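Local atomic coordinates of peptide ABC transporter, peptide-binding protein (Thermus thermophilus, PDB entry 2D5W), a protein that binds oligopeptides, a pentapeptide in this crystal, and probably hands them to a membrane ABC transporter for uptake into the cell. Residues Val71-Ile74 against Lys78-Leu81; Gln279-Gln284 against Asp346-Val351; Phe451-Ser456 against Gln501-Trp506. All coordinates share one frame; numbering follows the deposited sequence.

Interaction 1: residues Val71-Ile74 against Lys78-Leu81; sequences VTDI and KKRL
Arg80 O takes the N-H of Thr72 at 2.9 Å from Thr72 N, and it also accepts from a water that bonds Thr72 OG1 as well. The CA-H of Val71 makes a CA-H...O contact with the same oxygen. Arg80 lies in a beta hairpin, in which strand 69-75 turns back antiparallel on strand 78-86. Strand 69-75 is an outer strand of a four-stranded antiparallel sheet.

The Thr72-Arg80 pair is hydrogen-bonded in both directions. Arg80 N returns a bond of 2.9 Å to Thr72 O. Val71-Leu81 and Asp73-Lys79, on either side, are non-hydrogen-bonded pairs. Closer to the turn, Ile74 N donates to Lys78 O at 3.1 Å.

Thr72 and Arg80 share one face of the sheet. OG1 of Thr72 sits between its own backbone N and carbonyl carbon (chi1 57°), and this lays it against Arg80 CB at 3.2 Å. The two side chains run side by side in the same direction. The Arg80 guanidinium forms salt bridges with Glu82, next but one along its own strand, and with Glu142 outside the hairpin. Ile74 reaches over the Arg80 stem with CG2, roughly at right angles to it, while its CG1 and CD1 close on Lys78 CB.

Val71, Asp73, Lys79 and Leu81 occupy the other face. Val71 spreads its two methyls over two neighbours. CG1 meets Lys79 CD at 3.7 Å, and CG2 meets Leu81 CD1 at 3.8 Å. Asp73 and Lys79 lie alongside each other, yet their charged atoms do not touch. A water joins them instead, donating to Asp73 OD1 at 2.9 Å and accepting from Lys79 NZ at 3.2 Å.

Interaction 2: residues Gln279-Gln284 against Asp346-Val351; sequences QGRSPQ and DGLQPV
Arg281 and Asp346 form the tight part of this surface contact, a salt bridge from the link between two short helices to the loop after helix 337-345. The Arg281 chain bends about its CG-CD bond (chi3), which brings the guanidinium end-on to Asp346. NH2 lies 2.7 Å and NH1 3.0 Å from the same oxygen, Asp346 OD2. That oxygen is close to the guanidinium plane, at its edge. The carboxylate stands nearly upright to it, with the planes 83° apart. NH1 uses the anti lone pair of OD2; NH2 comes from the same side but tilted out of the carboxylate plane. NH2 makes the straighter bond, at 152° against 136° for NH1.

The looser part is apolar. Leu348 lays CD1 over one face of the guanidinium, 3.6 Å from Arg281 NH1, while its side chain also packs on Phe277. Asp346 and Leu348 are both exposed, and little surface is buried.

Arg281 springs from the link between helices 277-280 and 283-286. There Ser282 is the N-cap of the second helix, and its OG bonds back to Gln279 O. The whole is a surface salt bridge that ties this link to the C-terminal end of helix 337-345.

Interaction 3: residues Phe451-Ser456 against Gln501-Trp506; sequences FIQRAS and QNIGGW
Ile503 carries this buried contact, pushing its side chain against the end of helix 449-452. Its CB already touches the helix, at 3.6 Å from Ile452 O. One branch, CG2, lies anti to its own carbonyl carbon and meets the same oxygen at 3.6 Å. CG2 also passes Ile452 CG1 at 4.1 Å, where the two side chains cross at a slant, and it brushes the stem of Gln453. CG1 lies between the backbone N and the carbonyl carbon (chi1 60°). This branch, out to CD1, makes no contact with 451-456. Beyond the two segments, the Ile503 side chain packs on Trp460.

The backbone of Ile503 takes part as well. Its carbonyl oxygen faces Ala455 CB at 3.3 Å. One polar link across the interface is a water. It accepts from Ala455 N at 2.9 Å and lies within bonding distance of Ile452 O and Ile503 O. Ile452 O also receives the indole N-H of Trp460. A second water spans the other end, donating to Gln453 OE1 at 3.0 Å and accepting from Gln501 NE2 at 3.2 Å. Gln501 NE2 also bonds to the backbone of the bound peptide, so Gln453 probably belongs to the second shell of the ligand site, through this water.

Ile503 belongs to a type I beta turn, Asn502 to Gly505. The Asn502 side chain braces it, accepting from Trp506 N through OD1 and donating to Trp506 O through ND2. The contact is thus a water-bridged packing of a beta turn on a helix C-terminus, beside the peptide-binding site of this solute-binding protein.

Overall arrangement
The three contacts are distinct, hold different elements and follow one another along the chain. Interactions 1 and 2 lie at the surface, on opposite sides of the chain's centre, with their own centres about 47 Å apart. Interaction 3 is buried, about 33 Å from interaction 1 and 31 Å from interaction 2, centre to centre. Chemistry follows place. The hairpin of interaction 1 relies on direct backbone bonds between adjacent strands close in sequence. Interaction 2 depends on a side-chain charge pair between segments distant in sequence. Interaction 3 combines apolar packing with waters that serve buried backbone groups, and it reaches the bound peptide through Gln501.

Interaction 1: residues Val71-Ile74 against Lys78-Leu81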
ATOM      1  N   VAL A  71      17.315 -19.551  14.517  1.00 16.07           N
ATOM      2  CA  VAL A  71      16.136 -20.300  14.109  1.00 16.93           C
ATOM      3  C   VAL A  71      16.089 -21.603  14.888  1.00 17.59           C
ATOM      4  O   VAL A  71      17.041 -22.385  14.863  1.00 18.95           O
ATOM      5  CB  VAL A  71      16.171 -20.631  12.603  1.00 16.72           C
ATOM      6  CG1 VAL A  71      14.943 -21.448  12.223  1.00 18.53           C
ATOM      7  CG2 VAL A  71      16.230 -19.352  11.789  1.00 17.10           C
ATOM      8  N   THR A  72      14.987 -21.833  15.590  1.00 17.57           N
ATOM      9  CA  THR A  72      14.835 -23.054  16.364  1.00 19.96           C
ATOM     10  C   THR A  72      13.594 -23.815  15.914  1.00 19.44           C
ATOM     11  O   THR A  72      12.565 -23.217  15.598  1.00 18.52           O
ATOM     12  CB  THR A  72      14.726 -22.750  17.874  1.00 21.91           C
ATOM     13  OG1 THR A  72      13.633 -21.857  18.110  1.00 24.30           O
ATOM     14  CG2 THR A  72      16.011 -22.108  18.379  1.00 24.03           C
ATOM     15  N   ASP A  73      13.703 -25.138  15.870  1.00 19.23           N
ATOM     16  CA  ASP A  73      12.585 -25.975  15.460  1.00 19.77           C
ATOM     17  C   ASP A  73      11.643 -26.188  16.636  1.00 19.76           C
ATOM     18  O   ASP A  73      12.061 -26.642  17.700  1.00 21.20           O
ATOM     19  CB  ASP A  73      13.098 -27.324  14.950  1.00 23.07           C
ATOM     20  CG  ASP A  73      14.045 -27.178  13.779  1.00 25.68           C
ATOM     21  OD1 ASP A  73      13.651 -26.552  12.772  1.00 27.76           O
ATOM     22  OD2 ASP A  73      15.183 -27.686  13.863  1.00 29.97           O
ATOM     23  N   ILE A  74      10.371 -25.852  16.448  1.00 18.02           N
ATOM     24  CA  ILE A  74       9.388 -26.015  17.509  1.00 18.88           C
ATOM     25  C   ILE A  74       8.458 -27.192  17.231  1.00 18.93           C
ATOM     26  O   ILE A  74       7.407 -27.329  17.859  1.00 21.17           O
ATOM     27  CB  ILE A  74       8.550 -24.728  17.702  1.00 19.24           C
ATOM     28  CG1 ILE A  74       7.788 -24.391  16.419  1.00 19.00           C
ATOM     29  CG2 ILE A  74       9.465 -23.570  18.090  1.00 20.68           C
ATOM     30  CD1 ILE A  74       6.889 -23.173  16.544  1.00 21.31           C
ATOM     31  N   LYS A  78       7.562 -26.380  11.993  1.00 12.06           N
ATOM     32  CA  LYS A  78       7.436 -24.951  12.262  1.00 13.09           C
ATOM     33  C   LYS A  78       8.678 -24.457  12.994  1.00 12.47           C
ATOM     34  O   LYS A  78       9.411 -25.245  13.600  1.00 13.14           O
ATOM     35  CB  LYS A  78       6.162 -24.670  13.064  1.00 15.16           C
ATOM     36  CG  LYS A  78       4.892 -24.929  12.254  1.00 17.65           C
ATOM     37  CD  LYS A  78       3.633 -24.578  13.029  1.00 21.85           C
ATOM     38  CE  LYS A  78       2.390 -24.796  12.178  1.00 23.64           C
ATOM     39  NZ  LYS A  78       1.139 -24.455  12.911  1.00 26.65           N
ATOM     40  N   LYS A  79       8.909 -23.149  12.941  1.00 12.78           N
ATOM     41  CA  LYS A  79      10.095 -22.566  13.548  1.00 12.54           C
ATOM     42  C   LYS A  79       9.835 -21.316  14.368  1.00 12.10           C
ATOM     43  O   LYS A  79       8.785 -20.676  14.264  1.00 11.94           O
ATOM     44  CB  LYS A  79      11.093 -22.189  12.453  1.00 13.59           C
ATOM     45  CG  LYS A  79      11.389 -23.277  11.443  1.00 15.03           C
ATOM     46  CD  LYS A  79      12.094 -22.693  10.225  1.00 17.68           C
ATOM     47  CE  LYS A  79      12.498 -23.771   9.237  1.00 19.08           C
ATOM     48  NZ  LYS A  79      11.326 -24.558   8.774  1.00 20.19           N
ATOM     49  N   ARG A  80      10.834 -20.979  15.175  1.00 12.90           N
ATOM     50  CA  ARG A  80      10.833 -19.784  15.998  1.00 12.95           C
ATOM     51  C   ARG A  80      12.038 -19.018  15.475  1.00 13.00           C
ATOM     52  O   ARG A  80      13.128 -19.580  15.347  1.00 13.50           O
ATOM     53  CB  ARG A  80      11.058 -20.135  17.468  1.00 14.30           C
ATOM     54  CG  ARG A  80      11.231 -18.936  18.395  1.00 17.30           C
ATOM     55  CD  ARG A  80      11.828 -19.385  19.725  1.00 20.06           C
ATOM     56  NE  ARG A  80      12.027 -18.292  20.673  1.00 23.06           N
ATOM     57  CZ  ARG A  80      11.067 -17.765  21.428  1.00 23.58           C
ATOM     58  NH1 ARG A  80       9.828 -18.229  21.352  1.00 25.51           N
ATOM     59  NH2 ARG A  80      11.351 -16.777  22.266  1.00 25.93           N
ATOM     60  N   LEU A  81      11.838 -17.752  15.132  1.00 12.41           N
ATOM     61  CA  LEU A  81      12.933 -16.929  14.649  1.00 11.13           C
ATOM     62  C   LEU A  81      13.174 -15.793  15.628  1.00 11.05           C
ATOM     63  O   LEU A  81      12.231 -15.112  16.039  1.00 11.05           O
ATOM     64  CB  LEU A  81      12.615 -16.326  13.277  1.00 12.87           C
ATOM     65  CG  LEU A  81      13.594 -15.229  12.835  1.00 13.77           C
ATOM     66  CD1 LEU A  81      14.966 -15.833  12.563  1.00 16.20           C
ATOM     67  CD2 LEU A  81      13.062 -14.528  11.596  1.00 15.14           C
TER
HETATM   68  O   HOH W   1      14.966 -19.120  17.895  1.00 17.02           O
HETATM   69  O   HOH W   2      11.241 -26.636  11.167  1.00 21.05           O

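Interaction 2: residues Gln279-Gln284 against Asp346-Val351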
ATOM      1  N   GLN A 279       0.662   8.865 -19.507  1.00  9.93           N
ATOM      2  CA  GLN A 279       1.134  10.240 -19.434  1.00  9.85           C
ATOM      3  C   GLN A 279       2.652  10.311 -19.549  1.00 10.14           C
ATOM      4  O   GLN A 279       3.195  11.235 -20.158  1.00 10.95           O
ATOM      5  CB  GLN A 279       0.679  10.885 -18.128  1.00  9.41           C
ATOM      6  CG  GLN A 279      -0.828  10.943 -17.976  1.00 10.94           C
ATOM      7  CD  GLN A 279      -1.244  11.601 -16.683  1.00 11.22           C
ATOM      8  OE1 GLN A 279      -0.868  11.155 -15.597  1.00 11.64           O
ATOM      9  NE2 GLN A 279      -2.016  12.672 -16.789  1.00 15.25           N
ATOM     10  N   GLY A 280       3.329   9.322 -18.978  1.00 10.08           N
ATOM     11  CA  GLY A 280       4.779   9.291 -19.022  1.00 11.30           C
ATOM     12  C   GLY A 280       5.331   9.173 -20.428  1.00 12.26           C
ATOM     13  O   GLY A 280       6.475   9.552 -20.682  1.00 12.99           O
ATOM     14  N   ARG A 281       4.533   8.642 -21.349  1.00 11.76           N
ATOM     15  CA  ARG A 281       4.985   8.499 -22.727  1.00 12.42           C
ATOM     16  C   ARG A 281       4.217   9.399 -23.692  1.00 11.78           C
ATOM     17  O   ARG A 281       4.303   9.231 -24.908  1.00 13.26           O
ATOM     18  CB  ARG A 281       4.896   7.029 -23.166  1.00 15.04           C
ATOM     19  CG  ARG A 281       3.517   6.397 -23.076  1.00 15.29           C
ATOM     20  CD  ARG A 281       3.627   4.875 -22.923  1.00 16.05           C
ATOM     21  NE  ARG A 281       4.257   4.218 -24.068  1.00 16.28           N
ATOM     22  CZ  ARG A 281       3.619   3.873 -25.183  1.00 16.90           C
ATOM     23  NH1 ARG A 281       4.277   3.283 -26.174  1.00 18.43           N
ATOM     24  NH2 ARG A 281       2.317   4.101 -25.304  1.00 18.45           N
ATOM     25  N   SER A 282       3.479  10.366 -23.149  1.00 11.82           N
ATOM     26  CA  SER A 282       2.716  11.289 -23.983  1.00 12.37           C
ATOM     27  C   SER A 282       3.679  12.251 -24.675  1.00 13.05           C
ATOM     28  O   SER A 282       4.697  12.644 -24.105  1.00 13.11           O
ATOM     29  CB  SER A 282       1.704  12.075 -23.137  1.00 12.58           C
ATOM     30  OG  SER A 282       2.340  12.983 -22.253  1.00 13.85           O
ATOM     31  N   PRO A 283       3.368  12.650 -25.916  1.00 13.60           N
ATOM     32  CA  PRO A 283       4.245  13.570 -26.646  1.00 13.70           C
ATOM     33  C   PRO A 283       4.469  14.929 -25.989  1.00 12.98           C
ATOM     34  O   PRO A 283       5.564  15.486 -26.080  1.00 13.85           O
ATOM     35  CB  PRO A 283       3.569  13.681 -28.014  1.00 15.44           C
ATOM     36  CG  PRO A 283       2.126  13.446 -27.700  1.00 16.16           C
ATOM     37  CD  PRO A 283       2.183  12.303 -26.719  1.00 14.98           C
ATOM     38  N   GLN A 284       3.448  15.469 -25.328  1.00 12.38           N
ATOM     39  CA  GLN A 284       3.597  16.769 -24.685  1.00 12.75           C
ATOM     40  C   GLN A 284       4.666  16.751 -23.597  1.00 13.00           C
ATOM     41  O   GLN A 284       5.236  17.792 -23.264  1.00 15.37           O
ATOM     42  CB  GLN A 284       2.262  17.265 -24.108  1.00 13.21           C
ATOM     43  CG  GLN A 284       1.566  16.312 -23.160  1.00 13.48           C
ATOM     44  CD  GLN A 284       0.542  15.440 -23.859  1.00 13.04           C
ATOM     45  OE1 GLN A 284       0.837  14.803 -24.871  1.00 13.56           O
ATOM     46  NE2 GLN A 284      -0.670  15.402 -23.316  1.00 15.42           N
ATOM     47  N   ASP A 346      -0.465   0.659 -25.293  1.00 12.12           N
ATOM     48  CA  ASP A 346       0.214  -0.100 -26.342  1.00 13.19           C
ATOM     49  C   ASP A 346       0.622  -1.470 -25.804  1.00 13.31           C
ATOM     50  O   ASP A 346       1.633  -2.042 -26.219  1.00 14.68           O
ATOM     51  CB  ASP A 346       1.444   0.647 -26.864  1.00 14.95           C
ATOM     52  CG  ASP A 346       1.078   1.803 -27.773  1.00 16.88           C
ATOM     53  OD1 ASP A 346       0.179   1.628 -28.623  1.00 17.92           O
ATOM     54  OD2 ASP A 346       1.696   2.881 -27.645  1.00 20.35           O
ATOM     55  N   GLY A 347      -0.177  -1.980 -24.868  1.00 13.08           N
ATOM     56  CA  GLY A 347       0.067  -3.282 -24.269  1.00 13.00           C
ATOM     57  C   GLY A 347       1.262  -3.392 -23.342  1.00 13.17           C
ATOM     58  O   GLY A 347       1.552  -4.478 -22.836  1.00 13.95           O
ATOM     59  N   LEU A 348       1.946  -2.279 -23.093  1.00 13.22           N
ATOM     60  CA  LEU A 348       3.131  -2.296 -22.244  1.00 13.13           C
ATOM     61  C   LEU A 348       2.851  -2.580 -20.765  1.00 12.63           C
ATOM     62  O   LEU A 348       3.755  -2.954 -20.019  1.00 14.16           O
ATOM     63  CB  LEU A 348       3.919  -1.000 -22.442  1.00 14.05           C
ATOM     64  CG  LEU A 348       4.438  -0.873 -23.884  1.00 15.37           C
ATOM     65  CD1 LEU A 348       5.117   0.472 -24.078  1.00 16.17           C
ATOM     66  CD2 LEU A 348       5.404  -2.013 -24.193  1.00 17.41           C
ATOM     67  N   GLN A 349       1.606  -2.376 -20.342  1.00 11.15           N
ATOM     68  CA  GLN A 349       1.177  -2.721 -18.984  1.00 10.57           C
ATOM     69  C   GLN A 349       0.190  -3.825 -19.341  1.00 11.66           C
ATOM     70  O   GLN A 349      -0.913  -3.560 -19.820  1.00 12.96           O
ATOM     71  CB  GLN A 349       0.503  -1.539 -18.281  1.00 10.52           C
ATOM     72  CG  GLN A 349       1.526  -0.514 -17.797  1.00 10.21           C
ATOM     73  CD  GLN A 349       0.959   0.537 -16.860  1.00  9.34           C
ATOM     74  OE1 GLN A 349       1.607   0.924 -15.886  1.00  9.91           O
ATOM     75  NE2 GLN A 349      -0.245   1.018 -17.158  1.00  9.27           N
ATOM     76  N   PRO A 350       0.592  -5.088 -19.135  1.00 11.23           N
ATOM     77  CA  PRO A 350      -0.226  -6.259 -19.452  1.00 10.93           C
ATOM     78  C   PRO A 350      -1.429  -6.568 -18.591  1.00 11.10           C
ATOM     79  O   PRO A 350      -1.449  -6.284 -17.396  1.00  9.37           O
ATOM     80  CB  PRO A 350       0.788  -7.391 -19.406  1.00 12.32           C
ATOM     81  CG  PRO A 350       1.632  -6.988 -18.234  1.00 13.22           C
ATOM     82  CD  PRO A 350       1.846  -5.499 -18.470  1.00 12.47           C
ATOM     83  N   VAL A 351      -2.428  -7.175 -19.220  1.00 10.40           N
ATOM     84  CA  VAL A 351      -3.626  -7.592 -18.520  1.00 10.12           C
ATOM     85  C   VAL A 351      -3.182  -8.580 -17.443  1.00  9.75           C
ATOM     86  O   VAL A 351      -2.311  -9.426 -17.683  1.00 10.48           O
ATOM     87  CB  VAL A 351      -4.608  -8.292 -19.483  1.00  9.71           C
ATOM     88  CG1 VAL A 351      -5.778  -8.874 -18.705  1.00 10.15           C
ATOM     89  CG2 VAL A 351      -5.107  -7.300 -20.525  1.00 10.50           C
TER

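Interaction 3: residues Phe451-Ser456 against Gln501-Trp506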
ATOM      1  N   PHE A 451     -13.843   4.354   4.901  1.00  9.97           N
ATOM      2  CA  PHE A 451     -14.436   4.070   3.603  1.00  9.53           C
ATOM      3  C   PHE A 451     -13.973   2.698   3.117  1.00  9.53           C
ATOM      4  O   PHE A 451     -14.749   1.745   3.100  1.00 10.65           O
ATOM      5  CB  PHE A 451     -14.070   5.114   2.544  1.00 10.85           C
ATOM      6  CG  PHE A 451     -14.830   4.939   1.251  1.00 10.57           C
ATOM      7  CD1 PHE A 451     -16.135   5.406   1.127  1.00 13.42           C
ATOM      8  CD2 PHE A 451     -14.264   4.254   0.180  1.00 10.61           C
ATOM      9  CE1 PHE A 451     -16.867   5.193  -0.043  1.00 13.61           C
ATOM     10  CE2 PHE A 451     -14.991   4.037  -0.996  1.00 11.10           C
ATOM     11  CZ  PHE A 451     -16.291   4.507  -1.104  1.00 12.17           C
ATOM     12  N   ILE A 452     -12.698   2.588   2.759  1.00  9.55           N
ATOM     13  CA  ILE A 452     -12.176   1.336   2.222  1.00  9.41           C
ATOM     14  C   ILE A 452     -12.358   0.108   3.112  1.00  8.97           C
ATOM     15  O   ILE A 452     -12.658  -0.977   2.608  1.00  9.54           O
ATOM     16  CB  ILE A 452     -10.674   1.493   1.817  1.00  9.74           C
ATOM     17  CG1 ILE A 452     -10.171   0.216   1.140  1.00 10.28           C
ATOM     18  CG2 ILE A 452      -9.826   1.829   3.027  1.00 10.46           C
ATOM     19  CD1 ILE A 452      -8.851   0.401   0.402  1.00 13.93           C
ATOM     20  N   GLN A 453     -12.205   0.274   4.422  1.00  8.80           N
ATOM     21  CA  GLN A 453     -12.336  -0.842   5.353  1.00  9.78           C
ATOM     22  C   GLN A 453     -13.718  -0.971   5.995  1.00  9.27           C
ATOM     23  O   GLN A 453     -13.856  -1.550   7.072  1.00  9.87           O
ATOM     24  CB  GLN A 453     -11.231  -0.738   6.420  1.00 10.19           C
ATOM     25  CG  GLN A 453      -9.856  -1.103   5.838  1.00 11.43           C
ATOM     26  CD  GLN A 453      -8.661  -0.461   6.534  1.00 11.36           C
ATOM     27  OE1 GLN A 453      -7.523  -0.639   6.097  1.00 16.26           O
ATOM     28  NE2 GLN A 453      -8.906   0.278   7.606  1.00 11.09           N
ATOM     29  N   ARG A 454     -14.745  -0.460   5.317  1.00  9.61           N
ATOM     30  CA  ARG A 454     -16.106  -0.529   5.843  1.00  9.41           C
ATOM     31  C   ARG A 454     -17.151  -1.060   4.856  1.00  9.35           C
ATOM     32  O   ARG A 454     -18.327  -0.694   4.928  1.00 10.24           O
ATOM     33  CB  ARG A 454     -16.531   0.846   6.372  1.00 10.06           C
ATOM     34  CG  ARG A 454     -15.684   1.347   7.547  1.00 10.17           C
ATOM     35  CD  ARG A 454     -15.888   0.514   8.812  1.00 10.76           C
ATOM     36  NE  ARG A 454     -15.165   1.074   9.956  1.00 12.11           N
ATOM     37  CZ  ARG A 454     -13.860   0.931  10.174  1.00 10.90           C
ATOM     38  NH1 ARG A 454     -13.302   1.488  11.240  1.00 12.61           N
ATOM     39  NH2 ARG A 454     -13.112   0.213   9.347  1.00 11.62           N
ATOM     40  N   ALA A 455     -16.731  -1.926   3.939  1.00  9.35           N
ATOM     41  CA  ALA A 455     -17.673  -2.512   2.990  1.00 10.33           C
ATOM     42  C   ALA A 455     -18.692  -3.367   3.752  1.00 10.36           C
ATOM     43  O   ALA A 455     -19.836  -3.517   3.317  1.00 11.09           O
ATOM     44  CB  ALA A 455     -16.931  -3.366   1.964  1.00 10.15           C
ATOM     45  N   SER A 456     -18.278  -3.925   4.890  1.00 10.99           N
ATOM     46  CA  SER A 456     -19.174  -4.759   5.690  1.00 12.26           C
ATOM     47  C   SER A 456     -20.312  -3.926   6.271  1.00 12.98           C
ATOM     48  O   SER A 456     -21.327  -4.470   6.712  1.00 14.13           O
ATOM     49  CB  SER A 456     -18.403  -5.452   6.819  1.00 13.11           C
ATOM     50  OG  SER A 456     -17.927  -4.518   7.771  1.00 14.09           O
ATOM     51  N   GLN A 501      -7.184  -6.663   5.621  1.00  9.12           N
ATOM     52  CA  GLN A 501      -7.311  -6.003   4.329  1.00  9.40           C
ATOM     53  C   GLN A 501      -8.124  -6.752   3.274  1.00  9.57           C
ATOM     54  O   GLN A 501      -8.084  -6.387   2.100  1.00  9.49           O
ATOM     55  CB  GLN A 501      -5.918  -5.690   3.769  1.00 11.23           C
ATOM     56  CG  GLN A 501      -5.124  -4.695   4.598  1.00 13.91           C
ATOM     57  CD  GLN A 501      -3.759  -4.419   4.002  1.00 15.62           C
ATOM     58  OE1 GLN A 501      -2.877  -5.275   4.025  1.00 17.24           O
ATOM     59  NE2 GLN A 501      -3.585  -3.227   3.451  1.00 17.51           N
ATOM     60  N   ASN A 502      -8.831  -7.806   3.673  1.00  9.12           N
ATOM     61  CA  ASN A 502      -9.694  -8.540   2.739  1.00  8.17           C
ATOM     62  C   ASN A 502     -10.968  -7.692   2.762  1.00  8.55           C
ATOM     63  O   ASN A 502     -11.988  -8.071   3.344  1.00  9.54           O
ATOM     64  CB  ASN A 502      -9.969  -9.952   3.265  1.00  9.27           C
ATOM     65  CG  ASN A 502     -10.788 -10.796   2.297  1.00  9.38           C
ATOM     66  OD1 ASN A 502     -11.481 -10.279   1.417  1.00  9.49           O
ATOM     67  ND2 ASN A 502     -10.724 -12.111   2.474  1.00 10.16           N
ATOM     68  N   ILE A 503     -10.878  -6.531   2.119  1.00  8.56           N
ATOM     69  CA  ILE A 503     -11.950  -5.547   2.112  1.00  8.65           C
ATOM     70  C   ILE A 503     -13.247  -5.932   1.419  1.00  9.14           C
ATOM     71  O   ILE A 503     -14.290  -5.348   1.708  1.00  9.74           O
ATOM     72  CB  ILE A 503     -11.429  -4.195   1.547  1.00  8.89           C
ATOM     73  CG1 ILE A 503     -10.921  -4.371   0.111  1.00 10.41           C
ATOM     74  CG2 ILE A 503     -10.291  -3.671   2.433  1.00  9.04           C
ATOM     75  CD1 ILE A 503     -11.991  -4.605  -0.918  1.00 19.58           C
ATOM     76  N   GLY A 504     -13.175  -6.904   0.514  1.00  8.76           N
ATOM     77  CA  GLY A 504     -14.351  -7.363  -0.209  1.00  9.50           C
ATOM     78  C   GLY A 504     -15.078  -8.527   0.452  1.00  8.43           C
ATOM     79  O   GLY A 504     -16.111  -8.974  -0.049  1.00  9.91           O
ATOM     80  N   GLY A 505     -14.522  -9.039   1.548  1.00  9.49           N
ATOM     81  CA  GLY A 505     -15.154 -10.123   2.288  1.00 10.17           C
ATOM     82  C   GLY A 505     -15.187 -11.520   1.691  1.00 11.37           C
ATOM     83  O   GLY A 505     -16.175 -12.233   1.850  1.00 13.58           O
ATOM     84  N   TRP A 506     -14.117 -11.931   1.025  1.00 10.51           N
ATOM     85  CA  TRP A 506     -14.068 -13.262   0.427  1.00 10.27           C
ATOM     86  C   TRP A 506     -13.649 -14.322   1.432  1.00 10.41           C
ATOM     87  O   TRP A 506     -12.863 -14.061   2.341  1.00 11.40           O
ATOM     88  CB  TRP A 506     -13.070 -13.285  -0.732  1.00 10.26           C
ATOM     89  CG  TRP A 506     -13.110 -14.545  -1.566  1.00  9.51           C
ATOM     90  CD1 TRP A 506     -14.203 -15.080  -2.193  1.00  9.95           C
ATOM     91  CD2 TRP A 506     -11.993 -15.361  -1.944  1.00  9.51           C
ATOM     92  NE1 TRP A 506     -13.833 -16.170  -2.946  1.00 10.86           N
ATOM     93  CE2 TRP A 506     -12.483 -16.365  -2.812  1.00  9.77           C
ATOM     94  CE3 TRP A 506     -10.626 -15.339  -1.639  1.00  9.97           C
ATOM     95  CZ2 TRP A 506     -11.653 -17.338  -3.379  1.00 10.47           C
ATOM     96  CZ3 TRP A 506      -9.798 -16.306  -2.204  1.00 10.23           C
ATOM     97  CH2 TRP A 506     -10.318 -17.292  -3.067  1.00  9.79           C
TER
HETATM   98  O   HOH W   3     -14.109  -3.171   3.517  1.00  9.60           O
HETATM   99  O   HOH W   4      -6.230  -1.504   3.545  1.00 19.35           O